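Local coordinates for unsaturated glucuronyl hydrolase (Streptococcus agalactiae, PDB 2ZZR), which hydrolyses unsaturated hyaluronan, chondroitin and heparin disaccharides, releasing the unsaturated uronic acid, at residues 51-60 with 370-379; 271-279 with 325-334. All coordinates share one frame; numbering follows the deposited sequence.

Contact 1: 51-60 with 370-379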
loop_
_atom_site.group_PDB
_atom_site.type_symbol
_atom_site.label_atom_id
_atom_site.label_comp_id
_atom_site.label_asym_id
_atom_site.label_seq_id
_atom_site.Cartn_x
_atom_site.Cartn_y
_atom_site.Cartn_z
ATOM N N PRO A 51 8.544 15.078 -1.067
ATOM C CA PRO A 51 8.373 14.811 -2.489
ATOM C C PRO A 51 6.911 14.962 -2.869
ATOM O O PRO A 51 6.029 14.702 -2.040
ATOM C CB PRO A 51 8.788 13.340 -2.635
ATOM C CG PRO A 51 8.685 12.761 -1.266
ATOM C CD PRO A 51 8.980 13.882 -0.321
ATOM N N THR A 52 6.665 15.395 -4.103
ATOM C CA THR A 52 5.331 15.319 -4.687
ATOM C C THR A 52 4.956 13.836 -4.832
ATOM O O THR A 52 5.842 12.975 -4.799
ATOM C CB THR A 52 5.275 16.007 -6.074
ATOM O OG1 THR A 52 6.383 15.573 -6.878
ATOM C CG2 THR A 52 5.318 17.519 -5.914
ATOM N N PRO A 53 3.645 13.528 -4.956
ATOM C CA PRO A 53 3.208 12.136 -5.133
ATOM C C PRO A 53 4.015 11.368 -6.174
ATOM O O PRO A 53 4.442 10.240 -5.904
ATOM C CB PRO A 53 1.744 12.289 -5.568
ATOM C CG PRO A 53 1.301 13.516 -4.844
ATOM C CD PRO A 53 2.494 14.452 -4.888
ATOM N N ALA A 54 4.228 11.975 -7.342
ATOM C CA ALA A 54 4.991 11.352 -8.415
ATOM C C ALA A 54 6.087 12.279 -8.934
ATOM O O ALA A 54 6.079 13.486 -8.657
ATOM C CB ALA A 54 4.062 10.938 -9.555
ATOM N N THR A 55 7.025 11.700 -9.679
ATOM C CA THR A 55 8.110 12.458 -10.295
ATOM C C THR A 55 7.636 13.096 -11.602
ATOM O O THR A 55 6.578 12.736 -12.135
ATOM C CB THR A 55 9.331 11.561 -10.594
ATOM O OG1 THR A 55 8.963 10.539 -11.524
ATOM C CG2 THR A 55 9.888 10.916 -9.307
ATOM N N PHE A 56 8.431 14.044 -12.098
ATOM C CA PHE A 56 8.205 14.710 -13.382
ATOM C C PHE A 56 9.495 14.556 -14.164
ATOM O O PHE A 56 10.531 15.093 -13.760
ATOM C CB PHE A 56 7.911 16.196 -13.167
ATOM C CG PHE A 56 6.654 16.468 -12.386
ATOM C CD1 PHE A 56 5.461 16.757 -13.050
ATOM C CD2 PHE A 56 6.660 16.448 -10.991
ATOM C CE1 PHE A 56 4.293 17.013 -12.336
ATOM C CE2 PHE A 56 5.493 16.700 -10.265
ATOM C CZ PHE A 56 4.307 16.987 -10.939
ATOM N N ASN A 57 9.435 13.808 -15.264
ATOM C CA ASN A 57 10.641 13.402 -15.994
ATOM C C ASN A 57 11.663 12.751 -15.046
ATOM O O ASN A 57 12.872 13.004 -15.118
ATOM C CB ASN A 57 11.236 14.586 -16.776
ATOM C CG ASN A 57 10.251 15.183 -17.777
ATOM O OD1 ASN A 57 10.063 16.401 -17.826
ATOM N ND2 ASN A 57 9.609 14.325 -18.571
ATOM N N ASN A 58 11.132 11.932 -14.135
ATOM C CA ASN A 58 11.905 11.196 -13.119
ATOM C C ASN A 58 12.577 12.030 -12.030
ATOM O O ASN A 58 13.434 11.530 -11.293
ATOM C CB ASN A 58 12.855 10.182 -13.765
ATOM C CG ASN A 58 12.110 8.992 -14.330
ATOM O OD1 ASN A 58 11.081 8.582 -13.784
ATOM N ND2 ASN A 58 12.611 8.437 -15.428
ATOM N N ILE A 59 12.152 13.284 -11.907
ATOM C CA ILE A 59 12.582 14.149 -10.814
ATOM C C ILE A 59 11.373 14.631 -10.002
ATOM O O ILE A 59 10.460 15.266 -10.546
ATOM C CB ILE A 59 13.405 15.376 -11.338
ATOM C CG1 ILE A 59 14.627 14.920 -12.162
ATOM C CG2 ILE A 59 13.778 16.320 -10.194
ATOM C CD1 ILE A 59 15.702 14.146 -11.384
ATOM N N TYR A 60 11.366 14.321 -8.706
ATOM C CA TYR A 60 10.332 14.825 -7.806
ATOM C C TYR A 60 10.382 16.341 -7.747
ATOM O O TYR A 60 11.454 16.934 -7.848
ATOM C CB TYR A 60 10.533 14.309 -6.383
ATOM C CG TYR A 60 10.116 12.880 -6.144
ATOM C CD1 TYR A 60 8.767 12.508 -6.176
ATOM C CD2 TYR A 60 11.067 11.901 -5.849
ATOM C CE1 TYR A 60 8.382 11.188 -5.941
ATOM C CE2 TYR A 60 10.691 10.579 -5.615
ATOM C CZ TYR A 60 9.351 10.234 -5.664
ATOM O OH TYR A 60 8.977 8.932 -5.433
ATOM N N GLY A 370 1.642 11.459 -13.218
ATOM C CA GLY A 370 2.720 10.492 -12.986
ATOM C C GLY A 370 2.649 9.248 -13.850
ATOM O O GLY A 370 2.726 8.125 -13.339
ATOM N N VAL A 371 2.503 9.446 -15.160
ATOM C CA VAL A 371 2.447 8.337 -16.108
ATOM C C VAL A 371 3.858 7.973 -16.569
ATOM O O VAL A 371 4.533 8.778 -17.223
ATOM C CB VAL A 371 1.542 8.658 -17.329
ATOM C CG1 VAL A 371 1.520 7.481 -18.311
ATOM C CG2 VAL A 371 0.131 8.999 -16.872
ATOM N N ASP A 372 4.287 6.756 -16.224
ATOM C CA ASP A 372 5.667 6.293 -16.424
ATOM C C ASP A 372 6.642 7.205 -15.679
ATOM O O ASP A 372 7.574 7.791 -16.256
ATOM C CB ASP A 372 6.020 6.147 -17.913
ATOM C CG ASP A 372 7.288 5.343 -18.139
ATOM O OD1 ASP A 372 7.659 4.534 -17.258
ATOM O OD2 ASP A 372 7.922 5.520 -19.201
ATOM N N GLU A 373 6.387 7.320 -14.381
ATOM C CA GLU A 373 7.161 8.145 -13.473
ATOM C C GLU A 373 7.367 7.365 -12.181
ATOM O O GLU A 373 6.593 6.461 -11.869
ATOM C CB GLU A 373 6.396 9.428 -13.150
ATOM C CG GLU A 373 6.146 10.348 -14.347
ATOM C CD GLU A 373 7.364 11.177 -14.730
ATOM O OE1 GLU A 373 7.278 11.902 -15.746
ATOM O OE2 GLU A 373 8.395 11.120 -14.020
ATOM N N GLY A 374 8.402 7.718 -11.427
ATOM C CA GLY A 374 8.520 7.237 -10.061
ATOM C C GLY A 374 7.401 7.828 -9.220
ATOM O O GLY A 374 6.871 8.906 -9.526
ATOM N N ASN A 375 7.016 7.118 -8.168
ATOM C CA ASN A 375 6.078 7.674 -7.200
ATOM C C ASN A 375 6.466 7.262 -5.785
ATOM O O ASN A 375 7.195 6.279 -5.590
ATOM C CB ASN A 375 4.607 7.367 -7.550
ATOM C CG ASN A 375 4.323 5.877 -7.712
ATOM O OD1 ASN A 375 3.831 5.426 -8.753
ATOM N ND2 ASN A 375 4.610 5.112 -6.677
ATOM N N ILE A 376 6.012 8.036 -4.810
ATOM C CA ILE A 376 6.554 7.907 -3.459
ATOM C C ILE A 376 6.050 6.664 -2.716
ATOM O O ILE A 376 6.778 6.100 -1.893
ATOM C CB ILE A 376 6.395 9.216 -2.635
ATOM C CG1 ILE A 376 7.258 9.190 -1.360
ATOM C CG2 ILE A 376 4.915 9.524 -2.342
ATOM C CD1 ILE A 376 8.762 8.978 -1.630
ATOM N N TRP A 377 4.825 6.226 -3.010
ATOM C CA TRP A 377 4.336 4.973 -2.403
ATOM C C TRP A 377 5.036 3.748 -3.010
ATOM O O TRP A 377 5.330 2.781 -2.306
ATOM C CB TRP A 377 2.801 4.851 -2.480
ATOM C CG TRP A 377 2.274 4.899 -3.874
ATOM C CD1 TRP A 377 1.990 3.836 -4.684
ATOM C CD2 TRP A 377 1.974 6.077 -4.631
ATOM N NE1 TRP A 377 1.531 4.284 -5.909
ATOM C CE2 TRP A 377 1.509 5.654 -5.897
ATOM C CE3 TRP A 377 2.053 7.451 -4.360
ATOM C CZ2 TRP A 377 1.125 6.557 -6.894
ATOM C CZ3 TRP A 377 1.673 8.348 -5.353
ATOM C CH2 TRP A 377 1.222 7.894 -6.604
ATOM N N GLY A 378 5.317 3.801 -4.311
ATOM C CA GLY A 378 6.097 2.755 -4.974
ATOM C C GLY A 378 7.495 2.671 -4.388
ATOM O O GLY A 378 7.998 1.577 -4.127
ATOM N N ASP A 379 8.115 3.828 -4.161
ATOM C CA ASP A 379 9.419 3.882 -3.490
ATOM C C ASP A 379 9.333 3.263 -2.102
ATOM O O ASP A 379 10.174 2.436 -1.727
ATOM C CB ASP A 379 9.895 5.326 -3.348
ATOM C CG ASP A 379 10.393 5.916 -4.654
ATOM O OD1 ASP A 379 10.340 5.236 -5.704
ATOM O OD2 ASP A 379 10.847 7.081 -4.619
HETATM O O HOH W 1 4.113 13.540 -13.082
HETATM O O HOH W 2 9.953 6.239 -14.643
#
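Glu373 reaches across to the tip of the β-hairpin 51-60, whose type I' turn runs from Phe56 to Ile59, and its carboxylate is gripped there by three donors. Behind it, a single β-bridge between Ala54 and Asn375 ties the hairpin to the loop entering helix 376-390, the last helix of this α-barrel hydrolase. Two backbone bonds make the bridge: Thr55 N to Gly374 O, and Ile376 N to Pro53 O at 2.9 Å. The second engages an NH of the helix's first turn just after the N-cap residue, Asn375.

Packing is close on the helix side. Ile376, with CG1 anti to its backbone N (chi1 -166°), carries CD1 to Pro51 CG at 3.8 Å. Pro53 CB lies in the plane of the Trp377 ring, at its edge and 3.9 Å from CZ3; the indole itself borders Arg246, a probable substrate-binding residue. The Tyr60 ring is sandwiched, Thr55 CG2 over its centre and Pro51 CB over the opposite face. Tyr60 OH donates to Asp379 OD2 at 2.8 Å from above the carboxylate plane; the backbone NH groups of Leu357 and Leu358 also bind that carboxylate.

Toward the turn, Asn57 is exposed, Asn58 partly so, and water enters. One water links Thr55 O to Gly370 N, weakly at the latter; another binds Asn58 OD1 and, weakly, Asp372 O. Glu373 is, with Asp372, one of the two residues of a G1 β-bulge opposite Gly361, and bends at chi2 (-79°) to lay its carboxylate under the turn. Asn57 N reaches Glu373 OE1 at 2.9 Å. Glu373 OE2 takes two donors, Asn58 N on its syn lone pair and Thr55 OG1 on the anti side, the latter at only 2.6 Å.

Contact 2: 271-279 with 325-334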
loop_
_atom_site.group_PDB
_atom_site.type_symbol
_atom_site.label_atom_id
_atom_site.label_comp_id
_atom_site.label_asym_id
_atom_site.label_seq_id
_atom_site.Cartn_x
_atom_site.Cartn_y
_atom_site.Cartn_z
ATOM N N PHE A 271 -7.456 -13.700 -0.183
ATOM C CA PHE A 271 -6.079 -13.448 -0.614
ATOM C C PHE A 271 -5.666 -14.337 -1.774
ATOM O O PHE A 271 -5.078 -13.861 -2.744
ATOM C CB PHE A 271 -5.084 -13.645 0.540
ATOM C CG PHE A 271 -3.635 -13.696 0.093
ATOM C CD1 PHE A 271 -2.868 -12.535 0.042
ATOM C CD2 PHE A 271 -3.040 -14.912 -0.271
ATOM C CE1 PHE A 271 -1.520 -12.577 -0.366
ATOM C CE2 PHE A 271 -1.700 -14.968 -0.686
ATOM C CZ PHE A 271 -0.941 -13.794 -0.733
ATOM N N LYS A 272 -5.943 -15.634 -1.665
ATOM C CA LYS A 272 -5.541 -16.578 -2.699
ATOM C C LYS A 272 -6.196 -16.189 -4.031
ATOM O O LYS A 272 -5.539 -16.177 -5.071
ATOM C CB LYS A 272 -5.888 -18.014 -2.279
ATOM C CG LYS A 272 -4.899 -18.597 -1.236
ATOM C CD LYS A 272 -5.515 -19.714 -0.360
ATOM C CE LYS A 272 -5.879 -20.979 -1.140
ATOM N NZ LYS A 272 -4.721 -21.736 -1.688
ATOM N N GLY A 273 -7.472 -15.827 -3.979
ATOM C CA GLY A 273 -8.200 -15.404 -5.181
ATOM C C GLY A 273 -7.568 -14.190 -5.841
ATOM O O GLY A 273 -7.234 -14.221 -7.035
ATOM N N MET A 274 -7.386 -13.125 -5.062
ATOM C CA MET A 274 -6.859 -11.863 -5.602
ATOM C C MET A 274 -5.414 -11.980 -6.066
ATOM O O MET A 274 -5.032 -11.399 -7.084
ATOM C CB MET A 274 -6.997 -10.723 -4.586
ATOM C CG MET A 274 -8.433 -10.412 -4.176
ATOM S SD MET A 274 -8.631 -8.770 -3.466
ATOM C CE MET A 274 -8.462 -7.723 -4.919
ATOM N N THR A 275 -4.608 -12.744 -5.328
ATOM C CA THR A 275 -3.195 -12.887 -5.653
ATOM C C THR A 275 -3.003 -13.741 -6.904
ATOM O O THR A 275 -2.190 -13.400 -7.769
ATOM C CB THR A 275 -2.406 -13.446 -4.447
ATOM O OG1 THR A 275 -2.634 -12.589 -3.322
ATOM C CG2 THR A 275 -0.917 -13.499 -4.737
ATOM N N ASN A 276 -3.765 -14.825 -7.018
ATOM C CA ASN A 276 -3.643 -15.692 -8.192
ATOM C C ASN A 276 -4.071 -14.939 -9.443
ATOM O O ASN A 276 -3.457 -15.082 -10.489
ATOM C CB ASN A 276 -4.446 -16.980 -8.028
ATOM C CG ASN A 276 -3.903 -17.868 -6.919
ATOM O OD1 ASN A 276 -2.943 -17.501 -6.235
ATOM N ND2 ASN A 276 -4.515 -19.039 -6.734
ATOM N N TYR A 277 -5.107 -14.120 -9.306
ATOM C CA TYR A 277 -5.583 -13.267 -10.396
ATOM C C TYR A 277 -4.458 -12.349 -10.883
ATOM O O TYR A 277 -4.208 -12.229 -12.087
ATOM C CB TYR A 277 -6.779 -12.456 -9.911
ATOM C CG TYR A 277 -7.402 -11.567 -10.959
ATOM C CD1 TYR A 277 -8.510 -11.997 -11.693
ATOM C CD2 TYR A 277 -6.898 -10.289 -11.202
ATOM C CE1 TYR A 277 -9.094 -11.171 -12.660
ATOM C CE2 TYR A 277 -7.473 -9.457 -12.163
ATOM C CZ TYR A 277 -8.562 -9.907 -12.888
ATOM O OH TYR A 277 -9.132 -9.084 -13.837
ATOM N N PHE A 278 -3.773 -11.723 -9.927
ATOM C CA PHE A 278 -2.671 -10.809 -10.196
ATOM C C PHE A 278 -1.521 -11.564 -10.855
ATOM O O PHE A 278 -1.051 -11.171 -11.924
ATOM C CB PHE A 278 -2.240 -10.147 -8.877
ATOM C CG PHE A 278 -1.267 -9.002 -9.028
ATOM C CD1 PHE A 278 -1.724 -7.701 -9.237
ATOM C CD2 PHE A 278 0.102 -9.216 -8.894
ATOM C CE1 PHE A 278 -0.824 -6.630 -9.351
ATOM C CE2 PHE A 278 1.010 -8.150 -9.005
ATOM C CZ PHE A 278 0.542 -6.857 -9.230
ATOM N N LEU A 279 -1.101 -12.674 -10.240
ATOM C CA LEU A 279 0.026 -13.451 -10.750
ATOM C C LEU A 279 -0.205 -13.900 -12.189
ATOM O O LEU A 279 0.709 -13.834 -13.009
ATOM C CB LEU A 279 0.305 -14.666 -9.861
ATOM C CG LEU A 279 0.785 -14.369 -8.433
ATOM C CD1 LEU A 279 0.950 -15.680 -7.662
ATOM C CD2 LEU A 279 2.077 -13.547 -8.419
ATOM N N ASP A 325 -0.617 -25.681 2.367
ATOM C CA ASP A 325 -1.224 -25.010 1.212
ATOM C C ASP A 325 -0.357 -25.305 -0.014
ATOM O O ASP A 325 0.833 -24.988 -0.015
ATOM C CB ASP A 325 -1.377 -23.503 1.447
ATOM C CG ASP A 325 -2.161 -22.815 0.328
ATOM O OD1 ASP A 325 -3.225 -22.232 0.607
ATOM O OD2 ASP A 325 -1.707 -22.867 -0.827
ATOM N N PRO A 326 -0.947 -25.927 -1.062
ATOM C CA PRO A 326 -0.143 -26.407 -2.189
ATOM C C PRO A 326 0.516 -25.283 -2.991
ATOM O O PRO A 326 1.424 -25.543 -3.780
ATOM C CB PRO A 326 -1.159 -27.171 -3.052
ATOM C CG PRO A 326 -2.469 -26.575 -2.719
ATOM C CD PRO A 326 -2.382 -26.206 -1.253
ATOM N N ASP A 327 0.074 -24.051 -2.765
ATOM C CA ASP A 327 0.627 -22.901 -3.476
ATOM C C ASP A 327 1.581 -22.051 -2.646
ATOM O O ASP A 327 2.131 -21.075 -3.157
ATOM C CB ASP A 327 -0.502 -22.028 -4.023
ATOM C CG ASP A 327 -1.209 -22.661 -5.213
ATOM O OD1 ASP A 327 -0.609 -23.511 -5.903
ATOM O OD2 ASP A 327 -2.375 -22.304 -5.442
ATOM N N LYS A 328 1.791 -22.421 -1.380
ATOM C CA LYS A 328 2.659 -21.626 -0.506
ATOM C C LYS A 328 4.054 -21.445 -1.087
ATOM O O LYS A 328 4.568 -20.327 -1.139
ATOM C CB LYS A 328 2.746 -22.210 0.909
ATOM C CG LYS A 328 3.514 -21.296 1.857
ATOM C CD LYS A 328 3.483 -21.771 3.298
ATOM C CE LYS A 328 4.125 -20.721 4.203
ATOM N NZ LYS A 328 3.990 -21.079 5.659
ATOM N N GLU A 329 4.666 -22.540 -1.532
ATOM C CA GLU A 329 5.990 -22.451 -2.121
ATOM C C GLU A 329 5.989 -21.612 -3.408
ATOM O O GLU A 329 6.911 -20.819 -3.642
ATOM C CB GLU A 329 6.568 -23.840 -2.380
ATOM C CG GLU A 329 7.929 -23.767 -3.022
ATOM C CD GLU A 329 8.731 -25.019 -2.834
ATOM O OE1 GLU A 329 8.443 -26.011 -3.540
ATOM O OE2 GLU A 329 9.660 -24.996 -1.995
ATOM N N THR A 330 4.953 -21.780 -4.227
ATOM C CA THR A 330 4.789 -20.940 -5.423
ATOM C C THR A 330 4.763 -19.448 -5.064
ATOM O O THR A 330 5.454 -18.652 -5.705
ATOM C CB THR A 330 3.543 -21.338 -6.231
ATOM O OG1 THR A 330 3.613 -22.731 -6.546
ATOM C CG2 THR A 330 3.466 -20.544 -7.543
ATOM N N TYR A 331 3.992 -19.077 -4.039
ATOM C CA TYR A 331 3.943 -17.680 -3.585
ATOM C C TYR A 331 5.310 -17.172 -3.146
ATOM O O TYR A 331 5.693 -16.050 -3.481
ATOM C CB TYR A 331 2.933 -17.481 -2.450
ATOM C CG TYR A 331 1.468 -17.620 -2.823
ATOM C CD1 TYR A 331 0.613 -18.390 -2.037
ATOM C CD2 TYR A 331 0.932 -16.967 -3.940
ATOM C CE1 TYR A 331 -0.745 -18.517 -2.345
ATOM C CE2 TYR A 331 -0.434 -17.092 -4.262
ATOM C CZ TYR A 331 -1.257 -17.869 -3.461
ATOM O OH TYR A 331 -2.594 -18.012 -3.759
ATOM N N LYS A 332 6.049 -17.992 -2.401
ATOM C CA LYS A 332 7.389 -17.606 -1.960
ATOM C C LYS A 332 8.284 -17.301 -3.160
ATOM O O LYS A 332 8.963 -16.273 -3.204
ATOM C CB LYS A 332 8.025 -18.699 -1.092
ATOM C CG LYS A 332 9.434 -18.369 -0.606
ATOM C CD LYS A 332 10.225 -19.649 -0.338
ATOM C CE LYS A 332 11.682 -19.345 -0.012
ATOM N NZ LYS A 332 11.841 -18.822 1.368
ATOM N N TYR A 333 8.278 -18.202 -4.134
ATOM C CA TYR A 333 9.101 -18.019 -5.312
ATOM C C TYR A 333 8.597 -16.868 -6.169
ATOM O O TYR A 333 9.400 -16.130 -6.731
ATOM C CB TYR A 333 9.237 -19.327 -6.094
ATOM C CG TYR A 333 10.341 -20.187 -5.531
ATOM C CD1 TYR A 333 10.131 -20.973 -4.389
ATOM C CD2 TYR A 333 11.610 -20.181 -6.105
ATOM C CE1 TYR A 333 11.155 -21.749 -3.853
ATOM C CE2 TYR A 333 12.642 -20.954 -5.577
ATOM C CZ TYR A 333 12.407 -21.732 -4.451
ATOM O OH TYR A 333 13.427 -22.492 -3.930
ATOM N N ALA A 334 7.279 -16.694 -6.222
ATOM C CA ALA A 334 6.669 -15.570 -6.941
ATOM C C ALA A 334 7.149 -14.224 -6.404
ATOM O O ALA A 334 7.561 -13.365 -7.174
ATOM C CB ALA A 334 5.147 -15.656 -6.908
HETATM O O HOH W 3 -3.682 -20.477 -4.009
#
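Tyr331 projects from helix 328-346 as a knob into a hole on helix 265-280 made by Phe271, Lys272, Thr275 and Asn276. The two helix segments cross at 49° with their axes 12.3 Å apart, a wide spacing bridged by this large side chain.

The apolar contacts lie on one face and at the edge of the ring, and continue beyond it to Ala334. Phe271 presents an edge to that face in a T-shaped pair, centroids 5.4 Å apart and planes at 69°. Leu279 CD1 comes to the ring's edge, 3.9 Å from Tyr331 CE2, while Leu279 CD2 reaches Ala334 CB. Met317 and Leu318 of helix 304-318 adjoin Phe271 and Tyr331 respectively.

Among the hydrogen bonds, Tyr331 OH donates to Asn276 OD1 at 2.6 Å, tilted 27° from the amide's carbonyl plane. The same hydroxyl accepts from a water that also binds Lys272 NZ, Asn276 ND2 and Asp327 OD2. Asn276 ND2 has a second acceptor in Glu9 O.

The ionic part lies at the start of helix 328-346. Lys272, bent at chi3 and chi4, forms a salt bridge, Lys272 NZ meeting Asp325 OD1 at 2.8 Å on the syn lone pair of that oxygen, while Asp325 OD2 caps Asp327 N. Lysine, water and the two aspartates thus form one linked network, in which the ammonium probably offsets the negative charge gathered at the helix start and the tyrosine hydroxyl is satisfied as both donor and acceptor.

Contacts 1 and 2 share no secondary-structure element; their centres lie 29 Å apart, with about 12 Å between nearest atoms. Contact 2 is the more buried, joining two helices from neighbouring parts of the sequence through side chains and one shared water. Contact 1 is partly buried and spans more than 300 residues, fixing an early hairpin to the final helix through two backbone bonds and the carboxylates of Glu373 and Asp379, with a turn left near solvent. In contact 2 a lysine pairs with one carboxylate, whereas those of contact 1 are met by NH and hydroxyl donors. Contact 1 also comes closer to the probable substrate site, whereas Thr275 of contact 2 is about 11 Å from Trp250, side chain to side chain.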